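Local coordinates for ApRick protease (Rickettsia conorii, PDB 5C9F), which is a retropepsin-like aspartic protease, probably an endopeptidase, represented here by the protease domain of a longer protein that is predicted to be membrane-bound, at residues F55-T58 with K59-Y62; S104-G107 with M108-E112. One frame throughout, in Å; residues are numbered along the deposited sequence.

Contact 1: residues F55-T58 with K59-Y62; sequences FDLT and KLKY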
loop_
_atom_site.group_PDB
_atom_site.type_symbol
_atom_site.label_atom_id
_atom_site.label_comp_id
_atom_site.label_asym_id
_atom_site.label_seq_id
_atom_site.Cartn_x
_atom_site.Cartn_y
_atom_site.Cartn_z
ATOM N N PHE A 55 -6.201 35.512 -5.840
ATOM C CA PHE A 55 -5.149 36.423 -5.437
ATOM C C PHE A 55 -5.366 37.800 -6.092
ATOM O O PHE A 55 -5.777 37.897 -7.230
ATOM C CB PHE A 55 -3.797 35.870 -5.787
ATOM C CG PHE A 55 -3.365 34.757 -4.904
ATOM C CD1 PHE A 55 -2.917 35.017 -3.621
ATOM C CD2 PHE A 55 -3.489 33.458 -5.299
ATOM C CE1 PHE A 55 -2.530 33.998 -2.778
ATOM C CE2 PHE A 55 -3.104 32.423 -4.467
ATOM C CZ PHE A 55 -2.650 32.682 -3.188
ATOM N N ASP A 56 -5.216 38.854 -5.306
ATOM C CA ASP A 56 -5.330 40.228 -5.810
ATOM C C ASP A 56 -3.947 40.658 -6.130
ATOM O O ASP A 56 -3.134 40.911 -5.212
ATOM C CB ASP A 56 -5.954 41.146 -4.748
ATOM C CG ASP A 56 -6.088 42.600 -5.222
ATOM O OD1 ASP A 56 -5.426 43.000 -6.205
ATOM O OD2 ASP A 56 -6.864 43.335 -4.582
ATOM N N LEU A 57 -3.652 40.743 -7.423
ATOM C CA LEU A 57 -2.253 40.920 -7.847
ATOM C C LEU A 57 -1.725 42.281 -7.381
ATOM O O LEU A 57 -0.548 42.399 -7.130
ATOM C CB LEU A 57 -2.114 40.847 -9.364
ATOM C CG LEU A 57 -1.926 39.501 -10.065
ATOM C CD1 LEU A 57 -2.168 38.279 -9.204
ATOM C CD2 LEU A 57 -2.772 39.505 -11.321
ATOM N N THR A 58 -2.600 43.263 -7.204
ATOM C CA THR A 58 -2.161 44.575 -6.701
ATOM C C THR A 58 -1.762 44.573 -5.214
ATOM O O THR A 58 -1.036 45.464 -4.791
ATOM C CB THR A 58 -3.249 45.662 -6.884
ATOM O OG1 THR A 58 -4.334 45.433 -5.959
ATOM C CG2 THR A 58 -3.770 45.648 -8.305
ATOM N N LYS A 59 -2.251 43.615 -4.422
ATOM C CA LYS A 59 -1.922 43.522 -2.985
ATOM C C LYS A 59 -0.669 42.718 -2.740
ATOM O O LYS A 59 -0.057 42.827 -1.686
ATOM C CB LYS A 59 -3.034 42.841 -2.156
ATOM C CG LYS A 59 -4.443 43.326 -2.398
ATOM C CD LYS A 59 -4.761 44.589 -1.643
ATOM C CE LYS A 59 -6.244 44.888 -1.775
ATOM N NZ LYS A 59 -6.610 46.125 -1.048
ATOM N N LEU A 60 -0.313 41.862 -3.678
ATOM C CA LEU A 60 0.872 41.016 -3.516
ATOM C C LEU A 60 2.072 41.942 -3.498
ATOM O O LEU A 60 2.094 42.948 -4.184
ATOM C CB LEU A 60 0.991 40.067 -4.654
ATOM C CG LEU A 60 -0.083 38.977 -4.788
ATOM C CD1 LEU A 60 0.199 38.165 -6.037
ATOM C CD2 LEU A 60 -0.073 38.061 -3.587
ATOM N N LYS A 61 3.051 41.620 -2.697
ATOM C CA LYS A 61 4.288 42.381 -2.729
ATOM C C LYS A 61 5.328 41.510 -3.462
ATOM O O LYS A 61 5.571 40.368 -3.094
ATOM C CB LYS A 61 4.708 42.800 -1.316
ATOM C CG LYS A 61 4.473 41.762 -0.233
ATOM C CD LYS A 61 5.096 42.156 1.097
ATOM C CE LYS A 61 4.664 41.207 2.203
ATOM N NZ LYS A 61 4.933 41.786 3.544
ATOM N N TYR A 62 5.906 42.082 -4.503
ATOM C CA TYR A 62 6.843 41.388 -5.384
ATOM C C TYR A 62 8.228 41.581 -4.816
ATOM O O TYR A 62 9.053 42.301 -5.339
ATOM C CB TYR A 62 6.710 41.897 -6.819
ATOM C CG TYR A 62 5.467 41.405 -7.487
ATOM C CD1 TYR A 62 4.212 41.898 -7.144
ATOM C CD2 TYR A 62 5.531 40.377 -8.430
ATOM C CE1 TYR A 62 3.060 41.385 -7.749
ATOM C CE2 TYR A 62 4.392 39.862 -9.040
ATOM C CZ TYR A 62 3.168 40.355 -8.700
ATOM O OH TYR A 62 2.082 39.832 -9.333
HETATM O O HOH W 1 1.421 44.129 -6.426
#

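Contact 2: residues S104-G107 with M108-E112; sequences SLLG and MSLLE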
loop_
_atom_site.group_PDB
_atom_site.type_symbol
_atom_site.label_atom_id
_atom_site.label_comp_id
_atom_site.label_asym_id
_atom_site.label_seq_id
_atom_site.Cartn_x
_atom_site.Cartn_y
_atom_site.Cartn_z
ATOM N N SER A 104 1.623 27.533 -15.663
ATOM C CA SER A 104 2.125 27.381 -14.341
ATOM C C SER A 104 3.024 26.181 -14.243
ATOM O O SER A 104 2.826 25.200 -14.976
ATOM C CB SER A 104 0.970 27.267 -13.364
ATOM O OG SER A 104 0.317 28.492 -13.303
ATOM N N LEU A 105 3.980 26.236 -13.317
ATOM C CA LEU A 105 5.003 25.239 -13.181
ATOM C C LEU A 105 4.917 24.571 -11.853
ATOM O O LEU A 105 4.866 25.206 -10.831
ATOM C CB LEU A 105 6.422 25.853 -13.328
ATOM C CG LEU A 105 6.706 26.632 -14.633
ATOM C CD1 LEU A 105 8.090 27.261 -14.610
ATOM C CD2 LEU A 105 6.550 25.739 -15.850
ATOM N N LEU A 106 5.058 23.266 -11.883
ATOM C CA LEU A 106 5.200 22.481 -10.694
ATOM C C LEU A 106 6.645 22.043 -10.644
ATOM O O LEU A 106 7.170 21.425 -11.583
ATOM C CB LEU A 106 4.307 21.238 -10.890
ATOM C CG LEU A 106 3.848 20.476 -9.672
ATOM C CD1 LEU A 106 2.768 19.498 -10.133
ATOM C CD2 LEU A 106 5.009 19.732 -9.102
ATOM N N GLY A 107 7.272 22.267 -9.511
ATOM C CA GLY A 107 8.729 22.058 -9.400
ATOM C C GLY A 107 9.074 20.985 -8.400
ATOM O O GLY A 107 8.184 20.255 -7.914
ATOM N N MET A 108 10.366 20.893 -8.108
ATOM C CA MET A 108 10.898 19.820 -7.287
ATOM C C MET A 108 10.466 19.910 -5.876
ATOM O O MET A 108 10.398 18.865 -5.204
ATOM C CB MET A 108 12.451 19.826 -7.338
ATOM C CG MET A 108 12.999 19.399 -8.663
ATOM S SD MET A 108 12.475 17.690 -9.009
ATOM C CE MET A 108 13.074 16.805 -7.620
ATOM N N SER A 109 10.221 21.122 -5.349
ATOM C CA SER A 109 9.810 21.174 -3.912
ATOM C C SER A 109 8.503 20.399 -3.646
ATOM O O SER A 109 8.414 19.666 -2.678
ATOM C CB SER A 109 9.704 22.593 -3.395
ATOM O OG SER A 109 10.881 23.297 -3.789
ATOM N N LEU A 110 7.531 20.465 -4.564
ATOM C CA LEU A 110 6.324 19.645 -4.412
ATOM C C LEU A 110 6.613 18.163 -4.827
ATOM O O LEU A 110 6.188 17.209 -4.142
ATOM C CB LEU A 110 5.145 20.230 -5.155
ATOM C CG LEU A 110 3.776 19.510 -5.039
ATOM C CD1 LEU A 110 3.293 19.339 -3.615
ATOM C CD2 LEU A 110 2.716 20.271 -5.810
ATOM N N LEU A 111 7.306 17.969 -5.944
ATOM C CA LEU A 111 7.486 16.627 -6.498
ATOM C C LEU A 111 8.260 15.701 -5.555
ATOM O O LEU A 111 7.968 14.507 -5.505
ATOM C CB LEU A 111 8.227 16.699 -7.792
ATOM C CG LEU A 111 7.376 17.232 -8.951
ATOM C CD1 LEU A 111 8.266 17.507 -10.123
ATOM C CD2 LEU A 111 6.273 16.268 -9.369
ATOM N N GLU A 112 9.204 16.294 -4.801
ATOM C CA GLU A 112 9.992 15.581 -3.818
ATOM C C GLU A 112 9.205 15.078 -2.675
ATOM O O GLU A 112 9.660 14.190 -1.967
ATOM C CB GLU A 112 11.107 16.482 -3.215
ATOM C CG GLU A 112 12.295 16.546 -4.109
ATOM C CD GLU A 112 13.293 17.656 -3.724
ATOM O OE1 GLU A 112 13.041 18.433 -2.753
ATOM O OE2 GLU A 112 14.344 17.748 -4.416
HETATM O O HOH W 2 7.203 22.751 -6.575
#

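Contact 1: residues F55-T58 with K59-Y62
Lys-59 meets Asp-56 twice, once through its backbone and once through its aliphatic chain. Its amide N donates to the carbonyl O of Asp-56 over 3.0 Å, coming from well above the carbonyl plane. The side chain then folds back along the carboxylate: with CG anti to the carbonyl carbon (chi1 -48°), CG of Lys-59 stands 3.3 Å from OD2 of Asp-56, and a bend at chi2 (-82°) turns the chain so that CE also comes against OD2. The ammonium group itself passes by, with NZ of Lys-59 4.5 Å from OD2 of Asp-56, so the opposite charges may attract each other but form no salt bridge.

The carboxylate is held from within its own segment. OD1 of Asp-56 accepts the hydroxyl OG1 of Thr-58 at 2.7 Å, tilted out of the carboxylate plane, together with a weak bond from the Thr-58 amide. This is an Asx turn superimposed on a type I beta-turn of residues 56 to 59, and it shapes the loop that joins helix 47-52 to strand 64-68 in this retropepsin-like domain.

Leu-60 continues the turn, its N giving a second, weak bond to the same Asp-56 O. Its side chain faces the apolar side of the loop, where CD1 packs on CD1 of Leu-57 (4.0 Å) and CD2 approaches the Phe-55 ring obliquely at CD1 (4.2 Å). Beyond the loop, Leu-60 rests on Ala-76 and Ile-78 of strand 71-84, while Phe-55 and Leu-57 lean on Ala-50 of the preceding helix. The carbonyl O of Leu-60 and that of Leu-57 are bridged by one water, which donates to both.

Tyr-62 reaches back to Leu-57: CE1, at the ring edge, lies 3.8 Å from the Leu-57 carbonyl O, which sits near the ring plane, and the hydroxyl passes beside Leu-57 CG.

Contact 2: residues S104-G107 with M108-E112
Gly-107 and Leu-111 are joined by a straight backbone hydrogen bond, Leu-111 N to Gly-107 O at 3.1 Å with an angle of 162° at the hydrogen, which makes Gly-107 the N-cap of helix 108-111 just where strand 104-106 gives way to it. A bond from Glu-112 N to Met-108 O follows one residue later. At the start of this short helix a water takes the place of a capping side chain: it accepts from Gly-107 N and from Leu-110 N (3.1 Å), linking the Gly-107 amide to the first turn of the helix.

The side chains close the same corner. Leu-106 holds CG anti to its own amide nitrogen (chi1 -158°), and this sends CD2 forward under the helix, where it meets CG of Leu-111 at 3.4 Å, tighter than an ordinary van der Waals contact. CB of Leu-110 lies 4.0 Å from CD2 of Leu-106, and CD2 of Leu-110 comes up to Leu-106 CG, so Leu-110 and Leu-111 both pack against the end of Leu-106, from directions roughly at right angles. Leu-105, Leu-106 and Gly-107 form the hydrophobic-hydrophobic-Gly motif that precedes a short helix in retropepsin-like proteases, in which this strand lies parallel to the one leading into the Asp-Thr-Gly signature. Here Leu-106 makes backbone bonds to Met-35 and to Asp-37, the first residue of that signature, and Met-108 is similarly bonded to Ala-40.

Leu-111 also packs over the carbonyl of the N-cap residue: its CG stands 3.3 Å from Gly-107 O and its CD1 3.5 Å from the same Gly-107 O, which places apolar groups beside an oxygen already engaged by the helix. Leu-110 also packs on Ile-43 of strand 43-45 and on Phe-89 and Ile-92 of strand 88-97.

The two contacts illustrate how a change of chain direction is stabilised differently at the surface and in the core. Contact 1 is a peripheral loop whose centre lies about 19 Å from the centre of the chain, and its turn is held largely by a carboxylate and a carbonyl. Contact 2, its centre about 5 Å from the centre of the chain, is mostly buried and relies on leucine packing, a helical backbone bond and one water. The centres of contacts 1 and 2 are about 22 Å apart, without touching. Shared neighbours nonetheless connect them: helix 47-52 supports contact 1 through Ala-50 and bonds Ser-104 of contact 2 through Asp-49, while strand 88-97 packs against leucines of both.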